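Local coordinates for capsule biosynthesis protein CapD proenzyme (Bacillus anthracis, PDB 3G9K), which cleaves the poly-gamma-D-glutamate capsule of the anthrax bacillus and joins it by an amide bond to the side-chain amino group of meso-diaminopimelic acid in peptidoglycan, at residues Pro28-Glu33 with Ile49-Val54; Tyr21-Ser26 with Lys36-Gly41. All coordinates share one frame; numbering follows the deposited sequence.

Contact 1. Residues Pro28-Glu33 with Ile49-Val54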
loop_
_atom_site.group_PDB
_atom_site.type_symbol
_atom_site.label_atom_id
_atom_site.label_comp_id
_atom_site.label_asym_id
_atom_site.label_seq_id
_atom_site.Cartn_x
_atom_site.Cartn_y
_atom_site.Cartn_z
ATOM N N PRO A 28 -9.911 0.576 -11.258
ATOM C CA PRO A 28 -10.162 -0.298 -12.423
ATOM C C PRO A 28 -9.269 -0.059 -13.649
ATOM O O PRO A 28 -9.086 -0.976 -14.420
ATOM C CB PRO A 28 -11.640 -0.015 -12.768
ATOM C CG PRO A 28 -11.915 1.287 -12.188
ATOM C CD PRO A 28 -11.133 1.289 -10.878
ATOM N N LEU A 29 -8.727 1.145 -13.841
ATOM C CA LEU A 29 -7.824 1.391 -14.967
ATOM C C LEU A 29 -6.439 0.770 -14.726
ATOM O O LEU A 29 -5.778 0.355 -15.657
ATOM C CB LEU A 29 -7.715 2.892 -15.296
ATOM C CG LEU A 29 -8.979 3.575 -15.838
ATOM C CD1 LEU A 29 -8.735 5.085 -16.204
ATOM C CD2 LEU A 29 -9.508 2.786 -17.046
ATOM N N ALA A 30 -6.012 0.738 -13.462
ATOM C CA ALA A 30 -4.784 0.058 -13.059
ATOM C C ALA A 30 -4.939 -1.428 -13.260
ATOM O O ALA A 30 -4.011 -2.077 -13.768
ATOM C CB ALA A 30 -4.415 0.375 -11.591
ATOM N N VAL A 31 -6.093 -1.966 -12.851
ATOM C CA VAL A 31 -6.384 -3.387 -13.108
ATOM C C VAL A 31 -6.296 -3.643 -14.614
ATOM O O VAL A 31 -5.595 -4.518 -15.058
ATOM C CB VAL A 31 -7.747 -3.848 -12.567
ATOM C CG1 VAL A 31 -8.021 -5.377 -12.907
ATOM C CG2 VAL A 31 -7.877 -3.585 -11.041
ATOM N N GLU A 32 -7.004 -2.847 -15.401
ATOM C CA GLU A 32 -6.997 -3.014 -16.853
ATOM C C GLU A 32 -5.623 -2.968 -17.529
ATOM O O GLU A 32 -5.294 -3.827 -18.363
ATOM C CB GLU A 32 -7.919 -1.973 -17.451
ATOM C CG GLU A 32 -8.050 -2.102 -18.945
ATOM C CD GLU A 32 -8.891 -1.018 -19.543
ATOM O OE1 GLU A 32 -9.728 -0.434 -18.834
ATOM O OE2 GLU A 32 -8.715 -0.761 -20.754
ATOM N N GLU A 33 -4.837 -1.942 -17.226
ATOM C CA GLU A 33 -3.513 -1.825 -17.798
ATOM C C GLU A 33 -2.550 -2.911 -17.370
ATOM O O GLU A 33 -1.683 -3.329 -18.139
ATOM C CB GLU A 33 -2.927 -0.445 -17.509
ATOM C CG GLU A 33 -3.751 0.695 -18.066
ATOM C CD GLU A 33 -3.827 0.678 -19.605
ATOM O OE1 GLU A 33 -2.936 0.102 -20.270
ATOM O OE2 GLU A 33 -4.785 1.292 -20.142
ATOM N N ILE A 49 5.206 -2.154 -12.675
ATOM C CA ILE A 49 5.731 -0.840 -13.018
ATOM C C ILE A 49 4.661 -0.061 -13.743
ATOM O O ILE A 49 4.420 1.140 -13.465
ATOM C CB ILE A 49 7.003 -0.934 -13.907
ATOM C CG1 ILE A 49 8.156 -1.491 -13.082
ATOM C CG2 ILE A 49 7.300 0.422 -14.541
ATOM C CD1 ILE A 49 9.409 -1.992 -13.875
ATOM N N VAL A 50 4.016 -0.727 -14.680
ATOM C CA VAL A 50 2.895 -0.112 -15.416
ATOM C C VAL A 50 1.769 0.315 -14.448
ATOM O O VAL A 50 1.291 1.442 -14.485
ATOM C CB VAL A 50 2.342 -1.089 -16.444
ATOM C CG1 VAL A 50 1.062 -0.586 -16.979
ATOM C CG2 VAL A 50 3.382 -1.313 -17.578
ATOM N N VAL A 51 1.338 -0.610 -13.611
ATOM C CA VAL A 51 0.325 -0.369 -12.593
ATOM C C VAL A 51 0.736 0.767 -11.661
ATOM O O VAL A 51 -0.088 1.605 -11.325
ATOM C CB VAL A 51 -0.014 -1.650 -11.773
ATOM C CG1 VAL A 51 -0.859 -1.311 -10.535
ATOM C CG2 VAL A 51 -0.764 -2.708 -12.644
ATOM N N SER A 52 1.982 0.767 -11.200
ATOM C CA SER A 52 2.407 1.827 -10.234
ATOM C C SER A 52 2.314 3.209 -10.852
ATOM O O SER A 52 1.734 4.133 -10.275
ATOM C CB SER A 52 3.802 1.606 -9.717
ATOM O OG SER A 52 3.833 0.446 -8.947
ATOM N N TYR A 53 2.829 3.343 -12.059
ATOM C CA TYR A 53 2.699 4.616 -12.776
ATOM C C TYR A 53 1.234 5.058 -13.138
ATOM O O TYR A 53 0.888 6.235 -13.073
ATOM C CB TYR A 53 3.618 4.588 -14.005
ATOM C CG TYR A 53 5.022 5.106 -13.782
ATOM C CD1 TYR A 53 6.103 4.251 -13.711
ATOM C CD2 TYR A 53 5.263 6.469 -13.714
ATOM C CE1 TYR A 53 7.438 4.764 -13.559
ATOM C CE2 TYR A 53 6.520 6.958 -13.552
ATOM C CZ TYR A 53 7.615 6.105 -13.471
ATOM O OH TYR A 53 8.840 6.663 -13.298
ATOM N N VAL A 54 0.376 4.128 -13.543
ATOM C CA VAL A 54 -1.033 4.418 -13.826
ATOM C C VAL A 54 -1.783 4.952 -12.579
ATOM O O VAL A 54 -2.487 5.958 -12.651
ATOM C CB VAL A 54 -1.741 3.153 -14.421
ATOM C CG1 VAL A 54 -3.252 3.280 -14.335
ATOM C CG2 VAL A 54 -1.223 2.907 -15.857
#

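Contact 2. Residues Tyr21-Ser26 with Lys36-Gly41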
loop_
_atom_site.group_PDB
_atom_site.type_symbol
_atom_site.label_atom_id
_atom_site.label_comp_id
_atom_site.label_asym_id
_atom_site.label_seq_id
_atom_site.Cartn_x
_atom_site.Cartn_y
_atom_site.Cartn_z
ATOM N N TYR A 21 -2.755 -15.654 -14.775
ATOM C CA TYR A 21 -2.311 -14.364 -14.236
ATOM C C TYR A 21 -3.491 -13.518 -13.731
ATOM O O TYR A 21 -4.636 -13.757 -14.071
ATOM C CB TYR A 21 -1.545 -13.584 -15.296
ATOM C CG TYR A 21 -2.287 -13.378 -16.603
ATOM C CD1 TYR A 21 -2.095 -14.262 -17.680
ATOM C CD2 TYR A 21 -3.164 -12.313 -16.776
ATOM C CE1 TYR A 21 -2.775 -14.078 -18.892
ATOM C CE2 TYR A 21 -3.852 -12.134 -17.970
ATOM C CZ TYR A 21 -3.636 -13.018 -19.026
ATOM O OH TYR A 21 -4.313 -12.849 -20.218
ATOM N N GLY A 22 -3.164 -12.496 -12.928
ATOM C CA GLY A 22 -4.144 -11.762 -12.186
ATOM C C GLY A 22 -3.560 -10.444 -11.677
ATOM O O GLY A 22 -2.354 -10.336 -11.483
ATOM N N VAL A 23 -4.444 -9.476 -11.499
ATOM C CA VAL A 23 -4.150 -8.173 -10.893
ATOM C C VAL A 23 -5.251 -7.797 -9.903
ATOM O O VAL A 23 -6.450 -7.925 -10.206
ATOM C CB VAL A 23 -4.084 -7.048 -11.975
ATOM C CG1 VAL A 23 -3.700 -5.678 -11.352
ATOM C CG2 VAL A 23 -3.127 -7.445 -13.108
ATOM N N SER A 24 -4.861 -7.255 -8.745
ATOM C CA SER A 24 -5.831 -6.722 -7.776
ATOM C C SER A 24 -5.336 -5.338 -7.393
ATOM O O SER A 24 -4.212 -5.221 -6.925
ATOM C CB SER A 24 -5.949 -7.633 -6.552
ATOM O OG SER A 24 -6.823 -7.088 -5.573
ATOM N N ALA A 25 -6.140 -4.320 -7.655
ATOM C CA ALA A 25 -5.759 -2.891 -7.415
ATOM C C ALA A 25 -6.975 -1.986 -7.097
ATOM O O ALA A 25 -8.130 -2.336 -7.404
ATOM C CB ALA A 25 -4.972 -2.307 -8.613
ATOM N N SER A 26 -6.705 -0.814 -6.516
ATOM C CA SER A 26 -7.774 0.074 -6.028
ATOM C C SER A 26 -8.307 1.033 -7.129
ATOM O O SER A 26 -9.065 1.971 -6.865
ATOM C CB SER A 26 -7.326 0.867 -4.826
ATOM O OG SER A 26 -6.139 1.548 -5.090
ATOM N N LYS A 36 -3.557 -6.024 -19.344
ATOM C CA LYS A 36 -3.033 -5.834 -20.717
ATOM C C LYS A 36 -1.552 -6.256 -20.878
ATOM O O LYS A 36 -1.211 -6.993 -21.814
ATOM C CB LYS A 36 -3.336 -4.398 -21.196
ATOM C CG LYS A 36 -3.077 -4.038 -22.690
ATOM C CD LYS A 36 -3.719 -2.668 -22.959
ATOM C CE LYS A 36 -3.441 -2.066 -24.303
ATOM N NZ LYS A 36 -4.508 -1.012 -24.602
ATOM N N VAL A 37 -0.677 -5.833 -19.969
ATOM C CA VAL A 37 0.718 -6.255 -19.972
ATOM C C VAL A 37 0.846 -7.771 -19.871
ATOM O O VAL A 37 1.672 -8.412 -20.557
ATOM C CB VAL A 37 1.508 -5.570 -18.808
ATOM C CG1 VAL A 37 2.885 -6.169 -18.608
ATOM C CG2 VAL A 37 1.609 -4.067 -19.066
ATOM N N LEU A 38 0.056 -8.354 -18.989
ATOM C CA LEU A 38 0.174 -9.769 -18.698
ATOM C C LEU A 38 -0.401 -10.575 -19.863
ATOM O O LEU A 38 0.174 -11.555 -20.244
ATOM C CB LEU A 38 -0.544 -10.120 -17.382
ATOM C CG LEU A 38 0.146 -9.641 -16.087
ATOM C CD1 LEU A 38 -0.812 -9.645 -14.866
ATOM C CD2 LEU A 38 1.380 -10.463 -15.780
ATOM N N LYS A 39 -1.534 -10.153 -20.397
ATOM C CA LYS A 39 -2.156 -10.801 -21.555
ATOM C C LYS A 39 -1.162 -10.913 -22.723
ATOM O O LYS A 39 -1.119 -11.928 -23.417
ATOM C CB LYS A 39 -3.393 -10.016 -22.000
ATOM C CG LYS A 39 -4.200 -10.664 -23.152
ATOM C CD LYS A 39 -5.558 -9.984 -23.376
ATOM C CE LYS A 39 -6.385 -10.677 -24.492
ATOM N NZ LYS A 39 -7.253 -11.791 -23.999
ATOM N N ASN A 40 -0.359 -9.872 -22.910
ATOM C CA ASN A 40 0.607 -9.818 -23.989
ATOM C C ASN A 40 1.932 -10.459 -23.638
ATOM O O ASN A 40 2.932 -10.310 -24.348
ATOM C CB ASN A 40 0.790 -8.370 -24.414
ATOM C CG ASN A 40 -0.457 -7.808 -25.046
ATOM O OD1 ASN A 40 -0.855 -6.677 -24.772
ATOM N ND2 ASN A 40 -1.100 -8.608 -25.886
ATOM N N GLY A 41 1.949 -11.201 -22.550
ATOM C CA GLY A 41 3.100 -12.007 -22.238
ATOM C C GLY A 41 4.065 -11.433 -21.225
ATOM O O GLY A 41 5.056 -12.080 -20.902
#

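Contact 1. Residues Pro28-Glu33 with Ile49-Val54
Val54 divides its two methyls between Ala30 and Glu33. With CG1 anti to its own backbone N (chi1 163°), that branch is set against the Ala30 backbone, CG1 lying 3.8 Å from Ala30 CA. The other branch meets the bent side chain of Glu33, where Val54 CG2 is 4.0 Å from Glu33 CG. These two side chains cross at about a right angle, and it is the methylene part of the glutamate that does the touching. One turn back, Val50 approaches the base of the same residue, CG1 to Glu33 CB at 4.0 Å. The Ala30 methyl sits between Val54 CG1 and Val51 CG1, the latter 4.1 Å from Ala30 CB, while Val51 CG2 comes within 3.5 Å of Ala30 O. No hydrogen bond links the segments, and the contact is one of branched valines against a small alanine and an aliphatic stem. Consistent with the small Ala30 side chain, its CA lies 5.1 Å from Val51 CA, and the segment axes approach to 8.8 Å. They run nearly antiparallel, at 156°. Glu33 OE2, beyond the apolar contact, makes a weak hydrogen bond with Tyr130 OH. Helix 120-133 borders this antiparallel helix pair, touching Leu29, Glu33, Val50 and Tyr53, while helix 104-115 packs on Ile49, Ser52 and Tyr53, and strand 22-25 reaches Ala30 through Ala25.

Contact 2. Residues Tyr21-Ser26 with Lys36-Gly41
Leu38 O is gripped by two donors: the backbone N of Gly41 at 2.9 Å, and NH1 of Arg9 from the partner chain. The first bond belongs to a Schellman motif that ends helix 28-39, with Gly41, at positive phi, as its C-prime residue. Tyr21 lies against this same helix end. Its chi1 of 55° sets CG between the backbone N and the carbonyl carbon, and there the root of the ring is 3.8 Å from CG to Leu38 CB. The ring takes Leu38 over one face: Leu38 CB sits 3.9 Å from the ring centroid and 30° off the ring normal, a CH-pi contact, while Leu38 C stands above the centre of the ring. The closest approach on this face is from Leu38 CB to Tyr21 CD2, at 3.5 Å. The two side chains slide past each other in opposite directions, so the tyrosine runs on over the peptide towards Lys39. There its hydroxyl comes to rest beside the backbone, Tyr21 OH being 3.3 Å from Lys39 CA. Of the Lys39 side chain, CB and CG lie near the hydroxyl, and the ammonium end leads away. Leu38 reaches back the other way with CD1, which packs on Val23 CG2 at 3.6 Å and also passes near Gly22 O.

Across the two segments no hydrogen bond forms: Tyr21, just before the strand, and the strand's first residues meet the helix end through CH-pi and apolar contacts. The backbone of residues 22 to 25 pairs instead in an antiparallel ladder with a strand of the partner chain. Arg9 of that chain, which also packs on Tyr21, brings its guanidinium to a carbonyl at the C-terminal end of the helix, where a positive charge would probably be favoured. Tyr21 and Leu38 therefore join a helix end to the interface between the two chains of the enzyme.

Overall arrangement
Helix 28-39 belongs to both contacts: its first part packs on helix 44-58 in contact 1, and its last turn meets strand 22-25 in contact 2. Their centres are 9 Å apart. Along the chain the segments alternate, in the order 21-26, 28-33, 36-41, 49-54, so a strand and two successive helices fold back on one another. The contacts also touch directly, through Val50 CG2 and Val37 CG2 at 3.6 Å and through the methyls of Ala30 and Ala25. Both border the partner chain of this gamma-glutamyltransferase-family enzyme: contact 2 carries the beta ladder that continues into it, and in contact 1 Phe4 of the partner chain packs on Val51.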